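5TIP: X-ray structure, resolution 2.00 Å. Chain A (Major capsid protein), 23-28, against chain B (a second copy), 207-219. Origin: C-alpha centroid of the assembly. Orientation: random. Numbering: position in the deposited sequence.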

# COMPACT_ATOMS: atom_id res chain seq x y z
N ILE A 23 13.32 -2.38 -25.29
CA ILE A 23 12.29 -1.48 -24.83
C ILE A 23 12.92 -0.11 -24.57
O ILE A 23 14.14 0.05 -24.61
CB ILE A 23 11.60 -2.00 -23.55
CG1 ILE A 23 12.59 -2.00 -22.38
CG2 ILE A 23 11.07 -3.39 -23.76
CD1 ILE A 23 11.97 -2.29 -21.03
N THR A 24 12.06 0.86 -24.30
CA THR A 24 12.48 2.18 -23.84
C THR A 24 11.48 2.66 -22.80
O THR A 24 10.28 2.36 -22.89
CB THR A 24 12.58 3.19 -24.99
OG1 THR A 24 12.89 4.50 -24.47
CG2 THR A 24 11.29 3.24 -25.78
N PHE A 25 11.97 3.39 -21.80
CA PHE A 25 11.12 3.85 -20.71
C PHE A 25 10.48 5.20 -20.97
O PHE A 25 9.66 5.64 -20.15
CB PHE A 25 11.92 3.92 -19.41
CG PHE A 25 12.40 2.59 -18.91
CD1 PHE A 25 11.50 1.63 -18.48
CD2 PHE A 25 13.75 2.31 -18.84
CE1 PHE A 25 11.94 0.41 -18.01
CE2 PHE A 25 14.20 1.09 -18.37
CZ PHE A 25 13.29 0.14 -17.96
N PHE A 26 10.82 5.87 -22.07
CA PHE A 26 10.41 7.25 -22.28
C PHE A 26 9.50 7.41 -23.50
O PHE A 26 9.38 8.52 -24.04
CB PHE A 26 11.63 8.16 -22.41
CG PHE A 26 12.64 7.98 -21.32
CD1 PHE A 26 12.40 8.48 -20.05
CD2 PHE A 26 13.82 7.31 -21.55
CE1 PHE A 26 13.33 8.31 -19.04
CE2 PHE A 26 14.75 7.14 -20.54
CZ PHE A 26 14.50 7.64 -19.28
N LYS A 27 8.85 6.33 -23.94
CA LYS A 27 7.89 6.43 -25.03
C LYS A 27 6.89 5.28 -24.97
O LYS A 27 6.95 4.35 -25.77
CB LYS A 27 8.61 6.43 -26.38
CG LYS A 27 7.78 7.01 -27.52
CD LYS A 27 7.62 8.51 -27.37
CE LYS A 27 6.62 9.06 -28.38
NZ LYS A 27 5.23 8.61 -28.08
N THR A 28 5.98 5.34 -24.00
CA THR A 28 4.98 4.30 -23.86
C THR A 28 3.92 4.42 -24.94
O THR A 28 3.36 5.50 -25.17
CB THR A 28 4.32 4.37 -22.48
OG1 THR A 28 5.33 4.28 -21.47
CG2 THR A 28 3.32 3.24 -22.30
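Chain B (207-219) YIFLDTQERTRFA

Chain A crosses this contact as an irregular segment with no helix or strand, while the facing part of chain B is a strand, residues 207 to 210, that passes through Asp B211 into a helix beginning at Thr B212. No backbone hydrogen bonds join the two stretches; the CA atoms stay more than 9 Å apart, Phe A26 CA lying 9.2 Å from Ile B208 CA, Thr A24 CA 9.4 Å from Glu B214 CA and Lys A27 CA 9.9 Å from Phe B218 CA. These pairings do not advance steadily along chain B, so no single direction or crossing angle describes the contact. Side chains make most of the contacts, and chain A touches both the strand and the helix of chain B.

Ile A23 is out of reach, so the contact opens at Thr A24, whose CA-to-CB bond points toward chain B. Its OG1 donates a hydrogen bond to Glu B214 OE2 at 2.8 Å. A short hydroxyl-bearing side chain suits this place, since the glutamate, with chi1 and chi2 both t, extends from the helix to meet it; the other carboxylate oxygen, OE1, is hydrogen-bonded elsewhere in the structure. Thr A24 OG1 also accepts a weak bond from Phe A26 N, at 3.5 Å but nearly straight, which ties the hydroxyl to its own backbone.

Phe A25 makes no contact: its CA-to-CB bond points sideways and the end of its ring leads away. Phe A26 turns toward chain B instead and, with 87 Å² covered, provides the largest single share of the 275 Å² buried by both sides. Ile B208 lies over one face of its ring, with Ile B208 CG2 3.9 Å from the ring centroid and 3.5 Å from Phe A26 CZ, a CH-pi contact in which a methyl group packs against the flat aromatic surface. Leu B210, two residues farther along the strand, brings its CD2 to 4.2 Å from Phe A26 CD2. The broad apolar ring can thus touch two aliphatic side chains of the same strand.

The backbone of Phe A26 reaches the helix as well: Phe A26 O lies 3.8 Å from Phe B218 CZ, near the ring plane, so the carbonyl oxygen meets the aromatic edge, where the C-H groups carry slight positive charge. Lys A27 adds a methylene of its long side chain, CD, 4.4 Å from Phe B218 CE1. The end of that side chain leads away, and NZ is hydrogen-bonded elsewhere in the structure. Thr A28 lies beyond reach, and the contact ends.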

# COMPACT_ATOMS: atom_id res chain seq x y z
N TYR B 207 16.16 16.15 -15.66
CA TYR B 207 16.45 16.00 -17.08
C TYR B 207 16.90 14.58 -17.39
O TYR B 207 17.54 13.91 -16.56
CB TYR B 207 17.54 16.98 -17.53
CG TYR B 207 17.10 18.43 -17.53
CD1 TYR B 207 17.11 19.18 -16.36
CD2 TYR B 207 16.68 19.05 -18.70
CE1 TYR B 207 16.72 20.51 -16.36
CE2 TYR B 207 16.28 20.37 -18.71
CZ TYR B 207 16.30 21.09 -17.53
OH TYR B 207 15.90 22.41 -17.53
N ILE B 208 16.56 14.12 -18.58
CA ILE B 208 16.99 12.82 -19.09
C ILE B 208 18.01 13.05 -20.20
O ILE B 208 17.73 13.77 -21.16
CB ILE B 208 15.80 11.98 -19.60
CG1 ILE B 208 14.71 11.87 -18.53
CG2 ILE B 208 16.27 10.61 -20.05
CD1 ILE B 208 15.14 11.08 -17.31
N PHE B 209 19.18 12.45 -20.05
CA PHE B 209 20.23 12.50 -21.07
C PHE B 209 20.24 11.18 -21.83
O PHE B 209 20.43 10.12 -21.23
CB PHE B 209 21.59 12.78 -20.43
CG PHE B 209 21.66 14.10 -19.71
CD1 PHE B 209 21.22 14.22 -18.40
CD2 PHE B 209 22.16 15.22 -20.35
CE1 PHE B 209 21.27 15.43 -17.75
CE2 PHE B 209 22.22 16.44 -19.69
CZ PHE B 209 21.78 16.54 -18.39
N LEU B 210 20.03 11.26 -23.14
CA LEU B 210 19.87 10.08 -23.98
C LEU B 210 21.14 9.77 -24.76
O LEU B 210 22.00 10.63 -24.98
CB LEU B 210 18.70 10.28 -24.95
CG LEU B 210 17.33 10.47 -24.31
CD1 LEU B 210 16.28 10.82 -25.35
CD2 LEU B 210 16.92 9.23 -23.54
N ASP B 211 21.25 8.51 -25.19
CA ASP B 211 22.35 8.05 -26.00
C ASP B 211 22.19 8.54 -27.44
O ASP B 211 21.15 9.07 -27.83
CB ASP B 211 22.45 6.52 -25.95
CG ASP B 211 23.88 6.03 -26.07
OD1 ASP B 211 24.69 6.68 -26.76
OD2 ASP B 211 24.20 4.98 -25.46
N THR B 212 23.25 8.34 -28.24
CA THR B 212 23.33 8.97 -29.56
C THR B 212 22.17 8.56 -30.46
O THR B 212 21.55 9.42 -31.10
CB THR B 212 24.67 8.62 -30.21
OG1 THR B 212 25.74 8.98 -29.34
CG2 THR B 212 24.82 9.37 -31.53
N GLN B 213 21.88 7.27 -30.53
CA GLN B 213 20.86 6.79 -31.47
C GLN B 213 19.47 7.31 -31.09
O GLN B 213 18.76 7.88 -31.92
CB GLN B 213 20.86 5.27 -31.54
CG GLN B 213 22.02 4.68 -32.33
CD GLN B 213 21.82 3.20 -32.60
OE1 GLN B 213 20.93 2.57 -32.03
NE2 GLN B 213 22.65 2.64 -33.48
N GLU B 214 19.07 7.11 -29.83
CA GLU B 214 17.76 7.57 -29.41
C GLU B 214 17.67 9.09 -29.43
O GLU B 214 16.58 9.65 -29.56
CB GLU B 214 17.45 7.03 -28.01
CG GLU B 214 15.98 7.03 -27.64
CD GLU B 214 15.74 6.51 -26.24
OE1 GLU B 214 16.70 6.50 -25.43
OE2 GLU B 214 14.60 6.10 -25.94
N ARG B 215 18.81 9.77 -29.31
CA ARG B 215 18.82 11.23 -29.43
C ARG B 215 18.48 11.66 -30.85
O ARG B 215 17.78 12.66 -31.05
CB ARG B 215 20.19 11.77 -29.02
CG ARG B 215 20.15 13.11 -28.33
CD ARG B 215 21.53 13.60 -27.95
NE ARG B 215 21.48 14.95 -27.38
CZ ARG B 215 21.52 16.06 -28.11
NH1 ARG B 215 21.61 15.99 -29.43
NH2 ARG B 215 21.48 17.24 -27.51
N THR B 216 18.96 10.92 -31.85
CA THR B 216 18.65 11.23 -33.24
C THR B 216 17.18 10.95 -33.55
O THR B 216 16.56 11.69 -34.32
CB THR B 216 19.56 10.43 -34.17
OG1 THR B 216 20.92 10.84 -33.98
CG2 THR B 216 19.18 10.65 -35.63
N ARG B 217 16.61 9.92 -32.93
CA ARG B 217 15.23 9.57 -33.21
C ARG B 217 14.26 10.61 -32.65
O ARG B 217 13.28 10.96 -33.30
CB ARG B 217 14.92 8.21 -32.60
CG ARG B 217 15.61 7.03 -33.23
CD ARG B 217 15.18 5.78 -32.49
NE ARG B 217 13.73 5.60 -32.58
CZ ARG B 217 12.89 5.88 -31.58
NH1 ARG B 217 13.36 6.35 -30.43
NH2 ARG B 217 11.59 5.68 -31.74
N PHE B 218 14.53 11.09 -31.44
CA PHE B 218 13.65 12.09 -30.83
C PHE B 218 13.70 13.42 -31.57
O PHE B 218 12.69 14.13 -31.62
CB PHE B 218 14.01 12.28 -29.36
CG PHE B 218 13.27 11.36 -28.44
CD1 PHE B 218 12.04 11.73 -27.91
CD2 PHE B 218 13.79 10.13 -28.10
CE1 PHE B 218 11.35 10.88 -27.06
CE2 PHE B 218 13.11 9.27 -27.26
CZ PHE B 218 11.89 9.65 -26.73
N ALA B 219 14.84 13.76 -32.15
CA ALA B 219 15.00 15.05 -32.82
C ALA B 219 14.55 15.02 -34.27
O ALA B 219 14.41 16.09 -34.88
CB ALA B 219 16.46 15.50 -32.75